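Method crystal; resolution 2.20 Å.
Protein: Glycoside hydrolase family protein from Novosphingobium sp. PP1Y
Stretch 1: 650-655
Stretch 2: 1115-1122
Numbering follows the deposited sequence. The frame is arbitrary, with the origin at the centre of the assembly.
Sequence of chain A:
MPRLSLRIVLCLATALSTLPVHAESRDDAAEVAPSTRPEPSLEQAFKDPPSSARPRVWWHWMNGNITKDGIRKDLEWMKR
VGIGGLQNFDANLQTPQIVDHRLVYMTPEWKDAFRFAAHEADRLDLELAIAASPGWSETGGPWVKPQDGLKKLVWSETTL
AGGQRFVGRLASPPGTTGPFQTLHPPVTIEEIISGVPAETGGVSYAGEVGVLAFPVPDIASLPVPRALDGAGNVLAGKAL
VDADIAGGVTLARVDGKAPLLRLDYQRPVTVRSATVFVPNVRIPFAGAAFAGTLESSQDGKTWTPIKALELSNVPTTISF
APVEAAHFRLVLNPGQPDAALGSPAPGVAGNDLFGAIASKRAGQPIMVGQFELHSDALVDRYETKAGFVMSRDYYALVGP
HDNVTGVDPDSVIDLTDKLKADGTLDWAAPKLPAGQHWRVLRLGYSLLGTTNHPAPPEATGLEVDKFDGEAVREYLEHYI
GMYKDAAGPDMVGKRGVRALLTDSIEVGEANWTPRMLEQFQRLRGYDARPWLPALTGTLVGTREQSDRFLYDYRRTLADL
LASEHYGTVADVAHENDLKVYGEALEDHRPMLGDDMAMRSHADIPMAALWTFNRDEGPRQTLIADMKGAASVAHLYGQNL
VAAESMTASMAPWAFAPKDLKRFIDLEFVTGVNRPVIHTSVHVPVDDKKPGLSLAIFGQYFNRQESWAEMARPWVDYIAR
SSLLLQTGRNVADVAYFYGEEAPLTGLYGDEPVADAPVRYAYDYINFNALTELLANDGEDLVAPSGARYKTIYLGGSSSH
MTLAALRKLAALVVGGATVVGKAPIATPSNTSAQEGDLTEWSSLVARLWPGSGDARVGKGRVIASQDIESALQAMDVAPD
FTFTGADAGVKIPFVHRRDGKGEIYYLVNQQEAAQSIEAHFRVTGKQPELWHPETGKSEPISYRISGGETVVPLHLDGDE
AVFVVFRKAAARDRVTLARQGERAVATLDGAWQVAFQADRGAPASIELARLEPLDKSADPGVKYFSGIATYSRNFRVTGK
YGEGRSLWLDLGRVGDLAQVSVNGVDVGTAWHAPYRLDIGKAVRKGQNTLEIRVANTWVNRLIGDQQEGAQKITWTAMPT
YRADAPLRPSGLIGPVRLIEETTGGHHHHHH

Stretch 1 650-655: MAPWAF
Stretch 2, residues 1115-1122: WTAMPTYR

Residues 650-655 contain neither helix nor strand; their one ordered feature is a type II beta turn from Ala651 to Ala654. Its corners are Pro652, with phi/psi of -60/118°, and Trp653, at 49/29°. Proline suits the first corner because its ring already holds phi near -60°, whereas the positive phi of Trp653 is less usual for a residue with a side chain. The turn is closed by a long backbone hydrogen bond from Ala654 N to Ala651 O, 3.3 Å. Met650, a selenomethionine, enters with positive phi as well (55/48°), Ala651 is extended in phi (-139/69°), and Ala654 (-95/37°) leads into an extended Phe655 (-142/131°).

The second stretch begins extended at Trp1115 (-134/130°) and Thr1116 (-135/161°), bends at Ala1117 (-65/-51°), and continues through Met1118 (-119/165°) and Pro1119 (-69/149°). Thr1120 makes a second bend at -113/-52°, after which Tyr1121 (-130/149°) and Arg1122 (-79/156°) are extended again. Thr1116, with chi1 at 64° (p), ties the first bend together: its OG1 donates a hydrogen bond to Met1118 O at 2.6 Å. The two stretches come nearest in register at Pro652 and Thr1120, whose CA atoms lie 6.0 Å apart. No backbone-to-backbone hydrogen bond joins them; side chains make most of the contact, which buries 247 Å² summed over both sides, and the one hydrogen bond runs from a side chain to a main-chain carbonyl.

That polar link is the hydrogen bond from Tyr1121 OH to Pro652 O, 2.6 Å. The carbonyl of the first turn corner is not used in closing the turn and is free to accept. Tyr1121 leaves its backbone sideways to the other stretch, but chi1 of -65° (m) and chi2 of -87° bring the end of the long side chain nearer, with Pro652 O lying at the edge of the phenol ring, near its plane. The same hydroxyl packs against the turn, with Tyr1121 OH 3.6 Å from Pro652 CD and 3.5 Å from Ala654 CB. The small methyl of Ala654 fits beside the hydroxyl.

Pro652 points toward the second stretch and has the largest covered area of any residue here. Its C-gamma exo ring offers a compact apolar surface: Pro652 CB lies 3.7 Å from Thr1120 CB and 3.9 Å from Tyr1121 CE2. Thr1120, also pointing toward its partners, has chi1 at 63° (p).

Trp653 is buried. Its CA-to-CB bond runs sideways, yet chi1 of -72° (m) and chi2 of -88° carry the end of the indole nearer to the second stretch. There Trp653 CZ3 meets two threonine methyls, Thr1116 CG2 at 3.6 Å and Thr1120 CG2 at 4.0 Å. The latter sits at the ring edge, near its plane. Threonine serves well in both positions, since each branched side chain supplies a methyl to the indole, while at Thr1116 the hydroxyl also secures its own loop.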

# COMPACT_ATOMS: atom_id res chain seq x y z
N MSE A 650 15.81 -2.28 10.04
CA MSE A 650 17.21 -2.48 10.41
C MSE A 650 17.98 -1.16 10.49
O MSE A 650 19.07 -1.02 9.95
CB MSE A 650 17.87 -3.44 9.43
CG MSE A 650 17.31 -4.85 9.53
SE MSE A 650 18.19 -6.13 8.37
CE MSE A 650 17.42 -5.68 6.63
N ALA A 651 17.38 -0.19 11.18
CA ALA A 651 18.01 1.11 11.43
C ALA A 651 17.69 1.52 12.86
O ALA A 651 16.95 2.48 13.11
CB ALA A 651 17.53 2.15 10.42
N PRO A 652 18.27 0.82 13.84
CA PRO A 652 17.87 1.01 15.25
C PRO A 652 18.08 2.43 15.75
O PRO A 652 19.20 2.93 15.82
CB PRO A 652 18.78 0.02 16.00
CG PRO A 652 19.34 -0.87 14.95
CD PRO A 652 19.41 -0.10 13.70
N TRP A 653 16.97 3.07 16.14
CA TRP A 653 16.98 4.41 16.74
C TRP A 653 17.82 5.40 15.94
O TRP A 653 18.33 6.38 16.48
CB TRP A 653 17.43 4.35 18.21
CG TRP A 653 16.36 3.72 19.08
CD1 TRP A 653 15.33 4.37 19.69
CD2 TRP A 653 16.20 2.32 19.38
NE1 TRP A 653 14.55 3.46 20.37
CE2 TRP A 653 15.05 2.20 20.19
CE3 TRP A 653 16.92 1.16 19.07
CZ2 TRP A 653 14.60 0.97 20.68
CZ3 TRP A 653 16.46 -0.06 19.54
CH2 TRP A 653 15.31 -0.15 20.34
N ALA A 654 17.92 5.19 14.63
CA ALA A 654 18.78 6.01 13.79
C ALA A 654 18.04 7.18 13.12
O ALA A 654 18.35 7.54 11.98
CB ALA A 654 19.48 5.13 12.75
N PHE A 655 17.10 7.80 13.81
CA PHE A 655 16.34 8.88 13.21
C PHE A 655 16.06 9.99 14.21
O PHE A 655 15.59 9.74 15.32
CB PHE A 655 14.98 8.39 12.62
CG PHE A 655 15.11 7.27 11.64
CD1 PHE A 655 15.10 5.95 12.08
CD2 PHE A 655 15.21 7.53 10.28
CE1 PHE A 655 15.20 4.89 11.16
CE2 PHE A 655 15.31 6.49 9.35
CZ PHE A 655 15.29 5.17 9.78
N TRP A 1115 19.29 -0.66 27.28
CA TRP A 1115 18.74 -1.99 27.09
C TRP A 1115 17.91 -2.00 25.82
O TRP A 1115 17.08 -1.10 25.60
CB TRP A 1115 17.87 -2.41 28.28
CG TRP A 1115 17.36 -3.83 28.18
CD1 TRP A 1115 17.89 -4.92 28.80
CD2 TRP A 1115 16.25 -4.30 27.41
NE1 TRP A 1115 17.16 -6.04 28.47
CE2 TRP A 1115 16.15 -5.68 27.62
CE3 TRP A 1115 15.31 -3.67 26.56
CZ2 TRP A 1115 15.16 -6.47 27.02
CZ3 TRP A 1115 14.34 -4.46 25.96
CH2 TRP A 1115 14.26 -5.84 26.20
N THR A 1116 18.16 -2.99 24.96
CA THR A 1116 17.31 -3.30 23.82
C THR A 1116 17.12 -4.81 23.78
O THR A 1116 17.92 -5.56 24.35
CB THR A 1116 17.89 -2.84 22.47
OG1 THR A 1116 19.11 -3.55 22.21
CG2 THR A 1116 18.17 -1.32 22.48
N ALA A 1117 16.08 -5.26 23.07
CA ALA A 1117 15.77 -6.68 22.99
C ALA A 1117 16.87 -7.45 22.27
O ALA A 1117 17.35 -8.48 22.77
CB ALA A 1117 14.43 -6.89 22.30
N MSE A 1118 17.26 -7.00 21.08
CA MSE A 1118 18.31 -7.64 20.30
C MSE A 1118 19.45 -6.62 20.12
O MSE A 1118 19.26 -5.43 20.38
CB MSE A 1118 17.78 -8.14 18.95
CG MSE A 1118 16.83 -9.35 19.01
SE MSE A 1118 17.47 -10.95 19.95
CE MSE A 1118 19.08 -11.37 18.93
N PRO A 1119 20.63 -7.07 19.72
CA PRO A 1119 21.74 -6.12 19.55
C PRO A 1119 21.49 -5.19 18.37
O PRO A 1119 20.82 -5.55 17.40
CB PRO A 1119 22.96 -7.01 19.34
CG PRO A 1119 22.41 -8.32 18.88
CD PRO A 1119 21.07 -8.47 19.54
N THR A 1120 22.01 -3.97 18.49
CA THR A 1120 21.74 -2.93 17.51
C THR A 1120 22.97 -2.54 16.71
O THR A 1120 22.94 -2.54 15.48
CB THR A 1120 21.15 -1.69 18.20
OG1 THR A 1120 22.11 -1.15 19.11
CG2 THR A 1120 19.88 -2.04 18.98
N TYR A 1121 24.07 -2.22 17.38
CA TYR A 1121 25.27 -1.79 16.69
C TYR A 1121 26.48 -2.57 17.16
O TYR A 1121 26.55 -3.00 18.31
CB TYR A 1121 25.52 -0.28 16.89
CG TYR A 1121 24.44 0.55 16.27
CD1 TYR A 1121 24.51 0.93 14.94
CD2 TYR A 1121 23.32 0.93 17.00
CE1 TYR A 1121 23.51 1.68 14.36
CE2 TYR A 1121 22.31 1.67 16.43
CZ TYR A 1121 22.41 2.05 15.10
OH TYR A 1121 21.41 2.79 14.52
N ARG A 1122 27.43 -2.74 16.25
CA ARG A 1122 28.75 -3.24 16.59
C ARG A 1122 29.59 -2.12 17.18
O ARG A 1122 29.35 -0.94 16.93
CB ARG A 1122 29.44 -3.81 15.35
CG ARG A 1122 28.59 -4.76 14.53
CD ARG A 1122 28.91 -4.62 13.05
NE ARG A 1122 30.35 -4.54 12.82
CZ ARG A 1122 31.16 -5.60 12.81
NH1 ARG A 1122 30.68 -6.82 13.02
NH2 ARG A 1122 32.47 -5.43 12.60